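Local coordinates for protein UDP-glucose 4-epimerase (Campylobacter jejuni subsp. jejuni serotype O:2, PDB 7K3P) that catalyses the interconversion of UDP-glucose and UDP-galactose with bound NAD and probably also acts on the N-acetylated UDP-sugars, at residues Arg205-Ala209 with Arg303-Pro307; Ala217-Lys223 with Ala337-Lys342. The protein carries 2 engineered substitutions. All blocks are in the same frame, centred on the assembly; numbering follows the deposited sequence.

Contact 1: residues Arg205-Ala209 with Arg303-Pro307; sequences RYPKA and RAGDP
The carbonyl oxygen of P207 is met by both terminal nitrogens of R303: its O lies 3.3 Å from R303 NH2, with an N-H...O angle of 146°, and R303 NH1 adds a weak second bond at 3.5 Å. NH2 stands above the carbonyl plane, 70° out of it, so no lone pair is met head-on and the grip is probably modest. With CG anti to the backbone N (chi1 -174°), the R303 chain leaves toward 205-209 and bends at chi3, which brings its guanidinium up against the Y206 and P207 carbonyls. D306 holds that group from its own segment: OD2 lies in the guanidinium plane, at its edge, 3.3 Å from R303 NH1, a weak but nearly straight hydrogen bond within a salt bridge. The other carboxylate oxygen, D306 OD1, faces K208 NZ over a long 3.9 Å, completing a three-residue charge network at the surface. A type II turn, closed by D306 N bonding R303 O at 3.1 Å, sets arginine and aspartate side by side. The contact joins the loop before helix 212-220 to the one between strands 296-300 and 309-312, beside strand 226-230, where R303 makes a cation-pi contact with F230 and Y206 touches F228 and F230.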
loop_
_atom_site.group_PDB
_atom_site.type_symbol
_atom_site.label_atom_id
_atom_site.label_comp_id
_atom_site.label_asym_id
_atom_site.label_seq_id
_atom_site.Cartn_x
_atom_site.Cartn_y
_atom_site.Cartn_z
ATOM N N ARG A 205 23.970 8.415 16.193
ATOM C CA ARG A 205 25.059 8.151 17.129
ATOM C C ARG A 205 25.069 6.688 17.571
ATOM O O ARG A 205 26.136 6.102 17.789
ATOM C CB ARG A 205 24.948 9.075 18.339
ATOM C CG ARG A 205 26.224 9.208 19.159
ATOM C CD ARG A 205 26.098 10.339 20.195
ATOM N NE ARG A 205 25.924 11.647 19.559
ATOM C CZ ARG A 205 24.744 12.197 19.264
ATOM N NH1 ARG A 205 23.611 11.557 19.547
ATOM N NH2 ARG A 205 24.694 13.394 18.684
ATOM N N TYR A 206 23.878 6.105 17.698
ATOM C CA TYR A 206 23.739 4.734 18.194
ATOM C C TYR A 206 22.847 3.885 17.285
ATOM O O TYR A 206 21.769 3.472 17.691
ATOM C CB TYR A 206 23.159 4.747 19.616
ATOM C CG TYR A 206 23.819 5.756 20.535
ATOM C CD1 TYR A 206 25.171 5.671 20.819
ATOM C CD2 TYR A 206 23.087 6.791 21.115
ATOM C CE1 TYR A 206 25.785 6.583 21.647
ATOM C CE2 TYR A 206 23.697 7.716 21.953
ATOM C CZ TYR A 206 25.046 7.601 22.214
ATOM O OH TYR A 206 25.679 8.505 23.035
ATOM N N PRO A 207 23.292 3.627 16.048
ATOM C CA PRO A 207 22.447 2.886 15.097
ATOM C C PRO A 207 22.167 1.434 15.504
ATOM O O PRO A 207 22.910 0.855 16.313
ATOM C CB PRO A 207 23.242 2.956 13.791
ATOM C CG PRO A 207 24.649 3.314 14.196
ATOM C CD PRO A 207 24.523 4.147 15.425
ATOM N N LYS A 208 21.085 0.871 14.963
ATOM C CA LYS A 208 20.715 -0.520 15.214
ATOM C C LYS A 208 21.839 -1.451 14.784
ATOM O O LYS A 208 22.662 -1.087 13.932
ATOM C CB LYS A 208 19.432 -0.878 14.459
ATOM C CG LYS A 208 18.167 -0.214 15.013
ATOM C CD LYS A 208 17.723 -0.843 16.333
ATOM C CE LYS A 208 16.488 -0.139 16.901
ATOM N NZ LYS A 208 15.977 -0.803 18.141
ATOM N N ALA A 209 21.862 -2.655 15.354
ATOM C CA ALA A 209 22.932 -3.607 15.081
ATOM C C ALA A 209 22.868 -4.139 13.650
ATOM O O ALA A 209 23.831 -4.725 13.166
ATOM C CB ALA A 209 22.910 -4.774 16.098
ATOM N N ARG A 303 21.308 -2.939 25.286
ATOM C CA ARG A 303 20.285 -1.995 24.898
ATOM C C ARG A 303 18.965 -2.759 24.993
ATOM O O ARG A 303 18.754 -3.746 24.275
ATOM C CB ARG A 303 20.580 -1.564 23.470
ATOM C CG ARG A 303 19.734 -0.480 22.899
ATOM C CD ARG A 303 19.876 -0.538 21.390
ATOM N NE ARG A 303 20.603 0.597 20.837
ATOM C CZ ARG A 303 21.416 0.533 19.788
ATOM N NH1 ARG A 303 21.645 -0.623 19.177
ATOM N NH2 ARG A 303 22.014 1.635 19.355
ATOM N N ALA A 304 18.097 -2.353 25.917
ATOM C CA ALA A 304 16.828 -3.055 26.115
ATOM C C ALA A 304 16.083 -3.150 24.791
ATOM O O ALA A 304 16.131 -2.224 23.974
ATOM C CB ALA A 304 15.980 -2.355 27.154
ATOM N N GLY A 305 15.425 -4.283 24.563
ATOM C CA GLY A 305 14.719 -4.497 23.315
ATOM C C GLY A 305 15.509 -5.174 22.196
ATOM O O GLY A 305 14.912 -5.730 21.271
ATOM N N ASP A 306 16.837 -5.130 22.256
ATOM C CA ASP A 306 17.653 -5.727 21.191
ATOM C C ASP A 306 17.679 -7.250 21.282
ATOM O O ASP A 306 18.106 -7.806 22.296
ATOM C CB ASP A 306 19.095 -5.214 21.250
ATOM C CG ASP A 306 19.292 -3.910 20.506
ATOM O OD1 ASP A 306 18.371 -3.473 19.783
ATOM O OD2 ASP A 306 20.392 -3.328 20.644
ATOM N N PRO A 307 17.248 -7.940 20.214
ATOM C CA PRO A 307 17.381 -9.401 20.251
ATOM C C PRO A 307 18.859 -9.813 20.147
ATOM O O PRO A 307 19.662 -9.105 19.520
ATOM C CB PRO A 307 16.594 -9.859 19.013
ATOM C CG PRO A 307 16.652 -8.682 18.069
ATOM C CD PRO A 307 16.657 -7.449 18.950
#

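Contact 2: residues Ala217-Lys223 with Ala337-Lys342; sequences AECAAGK and AFDWEK
K223 reaches across to E341 with its NZ, which bonds E341 OE1 at 2.8 Å as a salt bridge and the backbone O of the same residue at 2.9 Å. The lysine is extended beyond CG, and the carboxylate oxygen receives it on the anti side, 32° out of plane; two acceptors on one residue hold the amine. E341 OE2 is paired with K214, so this buried carboxylate has a lysine at each oxygen, which would probably favour its charged form even with E218 nearby; E218 itself pairs with R224. The dense part lies between the helices, where the small A217 points toward the other helix, its CB 3.9 Å from E341 CB and 4.2 Å from A337 CB. Helix 212-220 ends in a Schellman motif, with G222 at positive phi (76°), K223 N bonding E218 O at 2.8 Å and G222 N bonding C219 O, a turn after which the K223 side chain points toward E341. Against the last turn of helix 212-220, F338, its CG anti to the backbone N (chi1 -177°), brings CE1 to 3.9 Å from A220 CB and sets its ring edge toward A221 N, while M287 and S291 of helix 280-291 border the same alanine side. Packing thins toward solvent: partly exposed A221 has its CB 4.3 Å from CG of the exposed K342, whose CE lies over one face of the F338 ring.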
loop_
_atom_site.group_PDB
_atom_site.type_symbol
_atom_site.label_atom_id
_atom_site.label_comp_id
_atom_site.label_asym_id
_atom_site.label_seq_id
_atom_site.Cartn_x
_atom_site.Cartn_y
_atom_site.Cartn_z
ATOM N N ALA A 217 32.684 0.070 9.186
ATOM C CA ALA A 217 33.328 0.689 8.030
ATOM C C ALA A 217 33.520 2.198 8.219
ATOM O O ALA A 217 34.583 2.753 7.878
ATOM C CB ALA A 217 32.527 0.404 6.753
ATOM N N GLU A 218 32.496 2.864 8.758
ATOM C CA GLU A 218 32.570 4.307 9.010
ATOM C C GLU A 218 33.676 4.653 10.018
ATOM O O GLU A 218 34.385 5.649 9.853
ATOM C CB GLU A 218 31.210 4.864 9.473
ATOM C CG GLU A 218 30.140 4.980 8.373
ATOM C CD GLU A 218 28.781 5.433 8.914
ATOM O OE1 GLU A 218 28.573 5.372 10.148
ATOM O OE2 GLU A 218 27.918 5.844 8.108
ATOM N N CYS A 219 33.815 3.831 11.059
ATOM C CA CYS A 219 34.878 4.021 12.055
ATOM C C CYS A 219 36.257 3.799 11.437
ATOM O O CYS A 219 37.181 4.576 11.656
ATOM C CB CYS A 219 34.702 3.063 13.241
ATOM S SG CYS A 219 33.312 3.441 14.332
ATOM N N ALA A 220 36.380 2.712 10.680
ATOM C CA ALA A 220 37.639 2.352 10.040
ATOM C C ALA A 220 38.068 3.408 9.028
ATOM O O ALA A 220 39.258 3.580 8.773
ATOM C CB ALA A 220 37.528 0.993 9.372
ATOM N N ALA A 221 37.101 4.115 8.448
ATOM C CA ALA A 221 37.419 5.137 7.459
ATOM C C ALA A 221 37.640 6.512 8.100
ATOM O O ALA A 221 37.850 7.503 7.397
ATOM C CB ALA A 221 36.339 5.205 6.394
ATOM N N GLY A 222 37.599 6.566 9.429
ATOM C CA GLY A 222 37.820 7.809 10.149
ATOM C C GLY A 222 36.635 8.751 10.102
ATOM O O GLY A 222 36.769 9.944 10.397
ATOM N N LYS A 223 35.470 8.222 9.735
ATOM C CA LYS A 223 34.262 9.037 9.622
ATOM C C LYS A 223 33.500 9.100 10.942
ATOM O O LYS A 223 32.873 10.106 11.277
ATOM C CB LYS A 223 33.344 8.487 8.531
ATOM C CG LYS A 223 33.849 8.682 7.111
ATOM C CD LYS A 223 32.754 8.308 6.121
ATOM C CE LYS A 223 33.260 8.318 4.691
ATOM N NZ LYS A 223 32.219 7.812 3.741
ATOM N N ALA A 337 33.009 -3.567 2.189
ATOM C CA ALA A 337 32.358 -2.452 2.873
ATOM C C ALA A 337 33.328 -1.294 3.046
ATOM O O ALA A 337 32.971 -0.128 2.835
ATOM C CB ALA A 337 31.816 -2.901 4.228
ATOM N N PHE A 338 34.561 -1.626 3.432
ATOM C CA PHE A 338 35.587 -0.624 3.678
ATOM C C PHE A 338 35.919 0.139 2.404
ATOM O O PHE A 338 35.972 1.375 2.406
ATOM C CB PHE A 338 36.855 -1.277 4.233
ATOM C CG PHE A 338 37.936 -0.292 4.576
ATOM C CD1 PHE A 338 37.663 0.793 5.401
ATOM C CD2 PHE A 338 39.224 -0.451 4.077
ATOM C CE1 PHE A 338 38.655 1.707 5.725
ATOM C CE2 PHE A 338 40.224 0.458 4.394
ATOM C CZ PHE A 338 39.941 1.537 5.222
ATOM N N ASP A 339 36.144 -0.607 1.322
ATOM C CA ASP A 339 36.475 -0.014 0.034
ATOM C C ASP A 339 35.332 0.867 -0.455
ATOM O O ASP A 339 35.551 2.004 -0.877
ATOM C CB ASP A 339 36.781 -1.099 -1.004
ATOM C CG ASP A 339 38.064 -1.862 -0.698
ATOM O OD1 ASP A 339 38.934 -1.303 0.002
ATOM O OD2 ASP A 339 38.195 -3.020 -1.158
ATOM N N TRP A 340 34.109 0.346 -0.398
ATOM C CA TRP A 340 32.965 1.139 -0.826
ATOM C C TRP A 340 32.698 2.343 0.081
ATOM O O TRP A 340 32.272 3.402 -0.394
ATOM C CB TRP A 340 31.726 0.263 -1.020
ATOM C CG TRP A 340 31.790 -0.463 -2.324
ATOM C CD1 TRP A 340 32.070 -1.791 -2.519
ATOM C CD2 TRP A 340 31.618 0.106 -3.627
ATOM N NE1 TRP A 340 32.062 -2.082 -3.864
ATOM C CE2 TRP A 340 31.791 -0.930 -4.570
ATOM C CE3 TRP A 340 31.325 1.398 -4.095
ATOM C CZ2 TRP A 340 31.681 -0.723 -5.954
ATOM C CZ3 TRP A 340 31.219 1.607 -5.466
ATOM C CH2 TRP A 340 31.392 0.548 -6.379
ATOM N N GLU A 341 32.979 2.190 1.373
ATOM C CA GLU A 341 32.770 3.270 2.331
ATOM C C GLU A 341 33.530 4.537 1.932
ATOM O O GLU A 341 32.993 5.651 1.984
ATOM C CB GLU A 341 33.206 2.831 3.730
ATOM C CG GLU A 341 32.943 3.876 4.790
ATOM C CD GLU A 341 31.492 4.312 4.803
ATOM O OE1 GLU A 341 31.237 5.528 4.934
ATOM O OE2 GLU A 341 30.610 3.433 4.676
ATOM N N LYS A 342 34.784 4.356 1.531
ATOM C CA LYS A 342 35.646 5.474 1.156
ATOM C C LYS A 342 35.173 6.158 -0.128
ATOM O O LYS A 342 35.542 7.300 -0.407
ATOM C CB LYS A 342 37.099 4.999 1.043
ATOM C CG LYS A 342 37.625 4.414 2.356
ATOM C CD LYS A 342 39.087 4.007 2.273
ATOM C CE LYS A 342 39.274 2.761 1.422
ATOM N NZ LYS A 342 40.706 2.354 1.379
#

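How the contacts relate
Six strands of the seven-stranded parallel, Rossmann-type sheet precede 205-209; within a few residues the chain reaches 217-223, at the end of helix 212-220. It then runs through strand 226-230 and adds the seventh strand, 268-271, on its way to 303-307, where contact 1 closes a loop of 93 intervening residues. Contact 2 closes later, when 337-342 on the last helix, 330-343, returns to 217-223. Because the four segments alternate, the closures cross rather than nest. Their nearest atoms are about 6 Å apart. R224, just beyond 217-223, is touched by P207 and so lies between the two. Contact 1 joins surface loops; contact 2 packs helix 212-220 and its following turn against helix 330-343, mostly buried.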